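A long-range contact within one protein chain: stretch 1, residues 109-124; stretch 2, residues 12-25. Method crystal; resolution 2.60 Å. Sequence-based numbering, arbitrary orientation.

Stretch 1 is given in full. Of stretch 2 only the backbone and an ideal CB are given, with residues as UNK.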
ATOM      1  N   PHE A 109       6.050  -0.900  -4.480  1.00 30.80           N
ATOM      2  CA  PHE A 109       5.846  -0.135  -3.244  1.00 30.07           C
ATOM      3  C   PHE A 109       5.194   1.220  -3.505  1.00 29.47           C
ATOM      4  O   PHE A 109       5.548   1.904  -4.448  1.00 30.60           O
ATOM      5  CB  PHE A 109       7.153   0.046  -2.436  1.00 30.16           C
ATOM      6  CG  PHE A 109       6.958   0.798  -1.133  1.00 30.48           C
ATOM      7  CD1 PHE A 109       6.394   0.180  -0.028  1.00 31.56           C
ATOM      8  CD2 PHE A 109       7.289   2.142  -1.033  1.00 30.09           C
ATOM      9  CE1 PHE A 109       6.173   0.897   1.159  1.00 32.38           C
ATOM     10  CE2 PHE A 109       7.076   2.854   0.149  1.00 30.29           C
ATOM     11  CZ  PHE A 109       6.517   2.237   1.238  1.00 32.03           C
ATOM     12  N   LEU A 110       4.236   1.589  -2.663  1.00 29.11           N
ATOM     13  CA  LEU A 110       3.613   2.907  -2.699  1.00 29.67           C
ATOM     14  C   LEU A 110       3.623   3.580  -1.328  1.00 30.01           C
ATOM     15  O   LEU A 110       2.781   3.276  -0.487  1.00 30.09           O
ATOM     16  CB  LEU A 110       2.171   2.790  -3.177  1.00 30.27           C
ATOM     17  CG  LEU A 110       1.411   4.071  -3.566  1.00 31.08           C
ATOM     18  CD1 LEU A 110       0.133   3.711  -4.283  1.00 30.93           C
ATOM     19  CD2 LEU A 110       1.106   4.966  -2.380  1.00 30.99           C
ATOM     20  N   GLY A 111       4.570   4.494  -1.108  1.00 30.32           N
ATOM     21  CA  GLY A 111       4.699   5.185   0.163  1.00 30.28           C
ATOM     22  C   GLY A 111       3.992   6.522   0.168  1.00 30.43           C
ATOM     23  O   GLY A 111       4.147   7.311  -0.754  1.00 31.78           O
ATOM     24  N   ILE A 112       3.203   6.773   1.205  1.00 29.72           N
ATOM     25  CA  ILE A 112       2.453   8.009   1.337  1.00 28.99           C
ATOM     26  C   ILE A 112       3.000   8.684   2.559  1.00 29.32           C
ATOM     27  O   ILE A 112       2.869   8.183   3.667  1.00 30.83           O
ATOM     28  CB  ILE A 112       0.947   7.748   1.503  1.00 28.24           C
ATOM     29  CG1 ILE A 112       0.432   6.894   0.347  1.00 28.90           C
ATOM     30  CG2 ILE A 112       0.148   9.046   1.600  1.00 27.37           C
ATOM     31  CD1 ILE A 112      -0.897   6.197   0.644  1.00 30.24           C
ATOM     32  N   SER A 113       3.650   9.814   2.360  1.00 29.45           N
ATOM     33  CA  SER A 113       4.341  10.443   3.462  1.00 30.39           C
ATOM     34  C   SER A 113       3.328  11.150   4.344  1.00 29.42           C
ATOM     35  O   SER A 113       2.380  11.762   3.838  1.00 26.87           O
ATOM     36  CB  SER A 113       5.457  11.377   2.976  1.00 30.20           C
ATOM     37  OG  SER A 113       4.958  12.464   2.225  1.00 35.00           O
ATOM     38  N   VAL A 114       3.509  11.007   5.663  1.00 28.45           N
ATOM     39  CA  VAL A 114       2.634  11.648   6.641  1.00 28.35           C
ATOM     40  C   VAL A 114       3.471  12.415   7.639  1.00 27.98           C
ATOM     41  O   VAL A 114       4.619  12.105   7.829  1.00 29.89           O
ATOM     42  CB  VAL A 114       1.674  10.641   7.356  1.00 29.08           C
ATOM     43  CG1 VAL A 114       0.582  10.155   6.405  1.00 28.27           C
ATOM     44  CG2 VAL A 114       2.423   9.461   7.905  1.00 29.01           C
ATOM     45  N   LEU A 115       2.894  13.439   8.247  1.00 28.95           N
ATOM     46  CA  LEU A 115       3.528  14.151   9.350  1.00 30.50           C
ATOM     47  C   LEU A 115       3.565  13.295  10.622  1.00 31.80           C
ATOM     48  O   LEU A 115       2.537  12.808  11.099  1.00 30.60           O
ATOM     49  CB  LEU A 115       2.803  15.472   9.618  1.00 31.86           C
ATOM     50  CG  LEU A 115       2.877  16.490   8.468  1.00 32.29           C
ATOM     51  CD1 LEU A 115       2.120  17.757   8.775  1.00 33.19           C
ATOM     52  CD2 LEU A 115       4.300  16.840   8.156  1.00 30.33           C
ATOM     53  N   LEU A 116       4.767  13.139  11.164  1.00 33.86           N
ATOM     54  CA  LEU A 116       5.011  12.379  12.384  1.00 32.56           C
ATOM     55  C   LEU A 116       4.154  12.821  13.576  1.00 32.52           C
ATOM     56  O   LEU A 116       3.759  12.006  14.402  1.00 32.22           O
ATOM     57  CB  LEU A 116       6.491  12.470  12.744  1.00 34.17           C
ATOM     58  CG  LEU A 116       6.917  11.886  14.095  1.00 33.99           C
ATOM     59  CD1 LEU A 116       7.011  10.370  14.077  1.00 30.60           C
ATOM     60  CD2 LEU A 116       8.243  12.500  14.517  1.00 36.07           C
ATOM     61  N   GLU A 117       3.868  14.111  13.671  1.00 33.72           N
ATOM     62  CA  GLU A 117       3.031  14.611  14.753  1.00 33.65           C
ATOM     63  C   GLU A 117       1.639  14.010  14.652  1.00 34.65           C
ATOM     64  O   GLU A 117       0.933  13.871  15.661  1.00 36.85           O
ATOM     65  CB  GLU A 117       2.928  16.126  14.678  1.00 34.54           C
ATOM     66  CG  GLU A 117       2.059  16.585  13.546  1.00 36.10           C
ATOM     67  CD  GLU A 117       2.450  17.941  12.988  1.00 39.16           C
ATOM     68  OE1 GLU A 117       3.656  18.168  12.720  1.00 39.71           O
ATOM     69  OE2 GLU A 117       1.531  18.766  12.786  1.00 40.75           O
ATOM     70  N   ASN A 118       1.249  13.646  13.432  1.00 33.17           N
ATOM     71  CA  ASN A 118      -0.070  13.073  13.190  1.00 32.67           C
ATOM     72  C   ASN A 118      -0.180  11.554  13.417  1.00 31.35           C
ATOM     73  O   ASN A 118      -1.272  10.987  13.318  1.00 29.78           O
ATOM     74  CB  ASN A 118      -0.557  13.450  11.795  1.00 32.06           C
ATOM     75  CG  ASN A 118      -0.923  14.921  11.678  1.00 32.54           C
ATOM     76  OD1 ASN A 118      -0.681  15.544  10.651  1.00 33.39           O
ATOM     77  ND2 ASN A 118      -1.499  15.480  12.727  1.00 32.52           N
ATOM     78  N   VAL A 119       0.934  10.899  13.730  1.00 29.94           N
ATOM     79  CA  VAL A 119       0.891   9.470  14.009  1.00 30.95           C
ATOM     80  C   VAL A 119       1.270   9.092  15.456  1.00 31.37           C
ATOM     81  O   VAL A 119       1.364   7.907  15.785  1.00 30.80           O
ATOM     82  CB  VAL A 119       1.785   8.691  13.039  1.00 29.73           C
ATOM     83  CG1 VAL A 119       1.526   9.140  11.649  1.00 30.11           C
ATOM     84  CG2 VAL A 119       3.243   8.899  13.377  1.00 31.18           C
ATOM     85  N   LEU A 120       1.477  10.095  16.309  1.00 31.87           N
ATOM     86  CA  LEU A 120       2.022   9.875  17.650  1.00 31.03           C
ATOM     87  C   LEU A 120       0.954   9.734  18.710  1.00 32.75           C
ATOM     88  O   LEU A 120       1.257   9.485  19.857  1.00 33.88           O
ATOM     89  CB  LEU A 120       2.902  11.040  18.072  1.00 32.70           C
ATOM     90  CG  LEU A 120       4.290  11.258  17.480  1.00 32.98           C
ATOM     91  CD1 LEU A 120       4.726  12.657  17.850  1.00 32.24           C
ATOM     92  CD2 LEU A 120       5.286  10.215  17.992  1.00 31.48           C
ATOM     93  N   HIS A 121      -0.297   9.930  18.342  1.00 34.21           N
ATOM     94  CA  HIS A 121      -1.353   9.922  19.331  1.00 33.61           C
ATOM     95  C   HIS A 121      -2.352   8.827  19.054  1.00 34.21           C
ATOM     96  O   HIS A 121      -2.491   8.350  17.919  1.00 33.75           O
ATOM     97  CB  HIS A 121      -2.085  11.258  19.330  1.00 35.28           C
ATOM     98  CG  HIS A 121      -1.192  12.437  19.540  1.00 35.89           C
ATOM     99  ND1 HIS A 121      -0.997  13.407  18.577  1.00 37.45           N
ATOM    100  CD2 HIS A 121      -0.427  12.802  20.597  1.00 36.90           C
ATOM    101  CE1 HIS A 121      -0.163  14.319  19.034  1.00 37.63           C
ATOM    102  NE2 HIS A 121       0.198  13.976  20.261  1.00 39.06           N
ATOM    103  N   PHE A 122      -3.055   8.418  20.096  1.00 35.03           N
ATOM    104  CA  PHE A 122      -4.228   7.623  19.854  1.00 36.01           C
ATOM    105  C   PHE A 122      -5.222   8.569  19.186  1.00 36.70           C
ATOM    106  O   PHE A 122      -5.711   9.526  19.795  1.00 36.74           O
ATOM    107  CB  PHE A 122      -4.824   7.036  21.124  1.00 35.66           C
ATOM    108  CG  PHE A 122      -6.160   6.412  20.894  1.00 37.60           C
ATOM    109  CD1 PHE A 122      -6.294   5.365  20.008  1.00 36.49           C
ATOM    110  CD2 PHE A 122      -7.290   6.896  21.519  1.00 41.70           C
ATOM    111  CE1 PHE A 122      -7.513   4.797  19.770  1.00 37.00           C
ATOM    112  CE2 PHE A 122      -8.520   6.325  21.281  1.00 41.10           C
ATOM    113  CZ  PHE A 122      -8.626   5.276  20.405  1.00 39.65           C
ATOM    114  N   SER A 123      -5.496   8.319  17.919  1.00 34.29           N
ATOM    115  CA  SER A 123      -6.372   9.195  17.198  1.00 34.90           C
ATOM    116  C   SER A 123      -6.974   8.443  16.026  1.00 35.23           C
ATOM    117  O   SER A 123      -6.288   7.706  15.328  1.00 34.14           O
ATOM    118  CB  SER A 123      -5.604  10.420  16.734  1.00 35.33           C
ATOM    119  OG  SER A 123      -6.301  11.087  15.704  1.00 38.25           O
ATOM    120  N   GLU A 124      -8.272   8.614  15.835  1.00 34.28           N
ATOM    121  CA  GLU A 124      -8.956   7.922  14.766  1.00 36.19           C
ATOM    122  C   GLU A 124      -9.366   8.897  13.685  1.00 36.13           C
ATOM    123  O   GLU A 124     -10.112   9.853  13.944  1.00 37.37           O
ATOM    124  CB  GLU A 124     -10.194   7.212  15.300  1.00 36.92           C
ATOM    125  CG  GLU A 124      -9.914   5.900  15.952  1.00 37.18           C
ATOM    126  CD  GLU A 124     -11.148   5.335  16.608  1.00 40.81           C
ATOM    127  OE1 GLU A 124     -11.631   5.964  17.585  1.00 40.62           O
ATOM    128  OE2 GLU A 124     -11.635   4.272  16.143  1.00 42.46           O
ATOM    129  N   UNK A  12      -2.086   1.542  10.845  1.00 32.51           N
ATOM    130  CA  UNK A  12      -2.833   1.429  12.091  1.00 32.64           C
ATOM    131  C   UNK A  12      -3.826   2.571  12.197  1.00 33.39           C
ATOM    132  O   UNK A  12      -3.448   3.730  12.364  1.00 33.39           O
ATOM    133  CB  UNK A  12      -1.890   1.422  13.296  1.00 32.64           C
ATOM    134  N   UNK A  13      -5.101   2.237  12.108  1.00 33.91           N
ATOM    135  CA  UNK A  13      -6.150   3.239  12.055  1.00 33.93           C
ATOM    136  C   UNK A  13      -6.343   3.970  13.364  1.00 34.40           C
ATOM    137  O   UNK A  13      -7.021   4.992  13.405  1.00 34.77           O
ATOM    138  CB  UNK A  13      -7.470   2.586  11.638  1.00 33.93           C
ATOM    139  N   UNK A  14      -5.759   3.438  14.437  1.00 34.16           N
ATOM    140  CA  UNK A  14      -5.862   4.058  15.749  1.00 33.12           C
ATOM    141  C   UNK A  14      -4.724   5.044  16.020  1.00 33.27           C
ATOM    142  O   UNK A  14      -4.711   5.708  17.037  1.00 34.07           O
ATOM    143  CB  UNK A  14      -5.880   2.977  16.832  1.00 33.12           C
ATOM    144  N   UNK A  15      -3.798   5.149  15.070  1.00 33.58           N
ATOM    145  CA  UNK A  15      -2.687   6.094  15.112  1.00 32.78           C
ATOM    146  C   UNK A  15      -2.784   7.234  14.082  1.00 32.81           C
ATOM    147  O   UNK A  15      -1.783   7.586  13.468  1.00 32.14           O
ATOM    148  CB  UNK A  15      -1.378   5.332  14.896  1.00 32.78           C
ATOM    149  N   UNK A  16      -3.968   7.803  13.885  1.00 32.30           N
ATOM    150  CA  UNK A  16      -4.133   8.938  12.994  1.00 31.20           C
ATOM    151  C   UNK A  16      -3.827   8.700  11.525  1.00 29.90           C
ATOM    152  O   UNK A  16      -4.344   7.783  10.900  1.00 30.24           O
ATOM    153  CB  UNK A  16      -3.244  10.080  13.491  1.00 31.20           C
ATOM    154  N   UNK A  17      -2.960   9.541  10.976  1.00 30.83           N
ATOM    155  CA  UNK A  17      -2.608   9.502   9.556  1.00 30.63           C
ATOM    156  C   UNK A  17      -1.828   8.252   9.196  1.00 29.94           C
ATOM    157  O   UNK A  17      -1.392   8.103   8.053  1.00 27.82           O
ATOM    158  CB  UNK A  17      -1.794  10.741   9.178  1.00 30.63           C
ATOM    159  N   UNK A  18      -1.643   7.367  10.171  1.00 29.91           N
ATOM    160  CA  UNK A  18      -0.946   6.111   9.925  1.00 31.19           C
ATOM    161  C   UNK A  18      -1.907   5.082   9.344  1.00 30.75           C
ATOM    162  O   UNK A  18      -1.516   3.980   8.957  1.00 31.36           O
ATOM    163  CB  UNK A  18      -0.312   5.583  11.213  1.00 31.19           C
ATOM    164  N   UNK A  19      -3.170   5.464   9.266  1.00 30.05           N
ATOM    165  CA  UNK A  19      -4.133   4.647   8.565  1.00 31.20           C
ATOM    166  C   UNK A  19      -4.406   5.108   7.143  1.00 31.26           C
ATOM    167  O   UNK A  19      -5.345   4.621   6.525  1.00 33.23           O
ATOM    168  CB  UNK A  19      -5.445   4.619   9.352  1.00 31.20           C
ATOM    169  N   UNK A  20      -3.599   6.033   6.624  1.00 28.63           N
ATOM    170  CA  UNK A  20      -3.835   6.588   5.303  1.00 30.15           C
ATOM    171  C   UNK A  20      -3.941   5.491   4.262  1.00 30.68           C
ATOM    172  O   UNK A  20      -4.828   5.548   3.411  1.00 30.37           O
ATOM    173  CB  UNK A  20      -2.721   7.567   4.927  1.00 30.15           C
ATOM    174  N   UNK A  21      -3.047   4.501   4.335  1.00 29.35           N
ATOM    175  CA  UNK A  21      -3.068   3.399   3.380  1.00 29.75           C
ATOM    176  C   UNK A  21      -4.300   2.494   3.557  1.00 31.70           C
ATOM    177  O   UNK A  21      -4.697   1.802   2.631  1.00 32.20           O
ATOM    178  CB  UNK A  21      -1.790   2.570   3.523  1.00 29.75           C
ATOM    179  N   UNK A  22      -4.902   2.500   4.741  1.00 31.12           N
ATOM    180  CA  UNK A  22      -6.145   1.787   4.946  1.00 32.47           C
ATOM    181  C   UNK A  22      -7.219   2.562   4.216  1.00 33.79           C
ATOM    182  O   UNK A  22      -8.084   1.989   3.546  1.00 35.30           O
ATOM    183  CB  UNK A  22      -6.474   1.624   6.431  1.00 32.47           C
ATOM    184  N   UNK A  23      -7.168   3.879   4.338  1.00 32.90           N
ATOM    185  CA  UNK A  23      -8.118   4.718   3.627  1.00 32.73           C
ATOM    186  C   UNK A  23      -8.045   4.452   2.105  1.00 34.82           C
ATOM    187  O   UNK A  23      -9.054   4.194   1.445  1.00 36.85           O
ATOM    188  CB  UNK A  23      -7.846   6.193   3.931  1.00 32.73           C
ATOM    189  N   UNK A  24      -6.835   4.485   1.560  1.00 34.23           N
ATOM    190  CA  UNK A  24      -6.642   4.222   0.146  1.00 34.50           C
ATOM    191  C   UNK A  24      -7.251   2.889  -0.254  1.00 34.27           C
ATOM    192  O   UNK A  24      -7.809   2.760  -1.327  1.00 34.67           O
ATOM    193  CB  UNK A  24      -5.152   4.247  -0.201  1.00 34.50           C
ATOM    194  N   UNK A  25      -7.127   1.904   0.622  1.00 33.90           N
ATOM    195  CA  UNK A  25      -7.586   0.560   0.348  1.00 34.63           C
ATOM    196  C   UNK A  25      -9.071   0.562   0.113  1.00 37.08           C
ATOM    197  O   UNK A  25      -9.565  -0.093  -0.787  1.00 38.09           O
ATOM    198  CB  UNK A  25      -7.225  -0.388   1.494  1.00 34.63           C
TER

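Stretch 2 runs past stretch 1 first as a turn held by backbone pairing, then as a helix whose inner side meets Leu110, Ile112 and Val114 of stretch 1. Positions 12 and 13 have no atom of stretch 1 near their ideal CB, so this contact sets little. A turn begins at 12, where short polar side chains are common; it is Asn12, whose OD1 accepts from the N of position 14 at 2.9 Å. The choice at 13 stays open, long polar chains included, and the residue is Glu13.

At position 14 the CB points sideways but lies near Phe122 CE1, with Glu124 CG further along. A carbon-rich chain of medium length would suit: leucine, isoleucine or methionine. It is Leu14; its CB lies 3.8 Å from Phe122 CE1, an apolar contact, and CD2 reaches 3.6 Å from Glu124 CG. The backbone works as well, Ser123 N donating to Leu14 O at 2.9 Å.

Position 15 points away overall, so many side chains would fit, long polar ones included, although CB itself is 3.9 Å from Val119 O. The deposited residue is Arg15. NH1 stands 3.9 Å from Phe122 CD1, near the plane of the ring at its edge, and donates a weak hydrogen bond to Leu14 O at 3.0 Å.

Position 16 is the strictest. Its phi of 63° favours glycine, and an ideal CB would sit 2.2 Å from Asn118 O, a clash that leaves no room for it; the residue is Gly16. Gly16 N donates to Ser123 O at 2.7 Å, completing with the bond to Leu14 O a single beta bridge between Ser123 and Arg15, while Gly16 CA makes a CA-H...O contact with Asn118 O at 3.5 Å.

Position 17 points toward stretch 1, its CB 3.7 Å from Val114 CG1 and 4.0 Å from Asn118 CB. A small or medium chain is suggested, either apolar against the valine or polar, since the backbone N of Leu115, 5.5 Å from the ideal CB, is within reach through a water. It is Asp17. Water 1 links the two, donating to Asp17 OD2 at 2.7 Å and accepting from Leu115 N at 2.6 Å. The main chain adds Asp17 N to Asn118 O at 3.2 Å.

At 18, CB lies sideways, 4.0 Å from Val119 CG1, and much would be tolerated. Asp18 OD2 accepts a weak bond from Asn12 N at 3.0 Å. Position 19 is out of reach; a CB there would be crowded by Glu13 CA, 3.1 Å away. Gly19 has none, and sits at the N-cap position.

Position 20 points at Ile112 and Val114, inviting valine, isoleucine or leucine. Val20 CG1 meets Ile112 CG2 at 3.9 Å and Val114 CG1 at 4.2 Å. At 21 the sideways CB is 4.7 Å from Ile112 CD1, suiting a small apolar residue: Ala21. The contact sets nothing at 22 and 23, which are Ile22 and Ala23. Position 24 again points inward, calling for a longer aliphatic chain; Leu24 CD2 reaches Leu110 CD1 and Ile112 CD1, both at 4.3 Å. At 25 a CB would be crowded by Ile22 O at 3.3 Å, so glycine fits: Gly25.

Stretch 2 12-25: NELRGDDGVAIALG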
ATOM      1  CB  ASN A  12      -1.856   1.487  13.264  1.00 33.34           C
ATOM      2  CG  ASN A  12      -2.506   1.189  14.610  1.00 33.91           C
ATOM      3  OD1 ASN A  12      -3.687   1.455  14.834  1.00 33.23           O
ATOM      4  ND2 ASN A  12      -1.710   0.666  15.525  1.00 33.24           N
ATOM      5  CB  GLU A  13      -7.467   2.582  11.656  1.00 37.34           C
ATOM      6  CG  GLU A  13      -7.594   2.278  10.174  1.00 36.69           C
ATOM      7  CD  GLU A  13      -8.939   1.646   9.827  1.00 42.53           C
ATOM      8  OE1 GLU A  13      -9.436   0.786  10.606  1.00 45.04           O
ATOM      9  OE2 GLU A  13      -9.492   2.011   8.766  1.00 43.15           O
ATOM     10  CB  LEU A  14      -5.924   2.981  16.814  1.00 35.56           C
ATOM     11  CG  LEU A  14      -7.066   1.970  16.637  1.00 36.06           C
ATOM     12  CD1 LEU A  14      -7.050   0.951  17.767  1.00 35.97           C
ATOM     13  CD2 LEU A  14      -8.417   2.675  16.561  1.00 34.83           C
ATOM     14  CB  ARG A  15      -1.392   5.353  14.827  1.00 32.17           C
ATOM     15  CG  ARG A  15      -1.004   4.401  15.892  1.00 33.86           C
ATOM     16  CD  ARG A  15      -0.757   5.128  17.187  1.00 33.83           C
ATOM     17  NE  ARG A  15      -0.587   4.176  18.270  1.00 33.69           N
ATOM     18  CZ  ARG A  15      -1.585   3.729  19.023  1.00 35.66           C
ATOM     19  NH1 ARG A  15      -2.826   4.158  18.816  1.00 35.62           N
ATOM     20  NH2 ARG A  15      -1.343   2.854  19.982  1.00 33.57           N
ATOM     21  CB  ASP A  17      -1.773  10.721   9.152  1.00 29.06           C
ATOM     22  CG  ASP A  17      -2.544  12.027   9.226  1.00 30.30           C
ATOM     23  OD1 ASP A  17      -3.789  12.001   9.329  1.00 29.88           O
ATOM     24  OD2 ASP A  17      -1.886  13.097   9.165  1.00 31.76           O
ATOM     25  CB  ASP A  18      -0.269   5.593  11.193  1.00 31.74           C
ATOM     26  CG  ASP A  18       0.470   4.278  10.972  1.00 34.72           C
ATOM     27  OD1 ASP A  18       1.390   4.218  10.113  1.00 34.64           O
ATOM     28  OD2 ASP A  18       0.139   3.297  11.689  1.00 36.80           O
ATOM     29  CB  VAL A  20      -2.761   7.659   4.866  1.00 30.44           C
ATOM     30  CG1 VAL A  20      -1.409   7.007   4.529  1.00 28.30           C
ATOM     31  CG2 VAL A  20      -3.274   8.492   3.707  1.00 26.22           C
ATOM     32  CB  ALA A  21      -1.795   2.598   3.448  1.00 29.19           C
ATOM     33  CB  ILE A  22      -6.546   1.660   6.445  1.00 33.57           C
ATOM     34  CG1 ILE A  22      -5.421   1.054   7.284  1.00 31.34           C
ATOM     35  CG2 ILE A  22      -7.789   0.832   6.574  1.00 33.74           C
ATOM     36  CD1 ILE A  22      -4.845  -0.161   6.690  1.00 32.00           C
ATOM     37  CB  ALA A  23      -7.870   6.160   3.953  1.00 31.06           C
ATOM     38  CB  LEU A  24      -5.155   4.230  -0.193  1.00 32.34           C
ATOM     39  CG  LEU A  24      -4.798   3.806  -1.613  1.00 32.98           C
ATOM     40  CD1 LEU A  24      -5.254   4.851  -2.620  1.00 33.22           C
ATOM     41  CD2 LEU A  24      -3.316   3.568  -1.713  1.00 31.75           C
TER
HETATM   42  O   HOH W   1       0.379  14.001   7.930  1.00 29.24           O
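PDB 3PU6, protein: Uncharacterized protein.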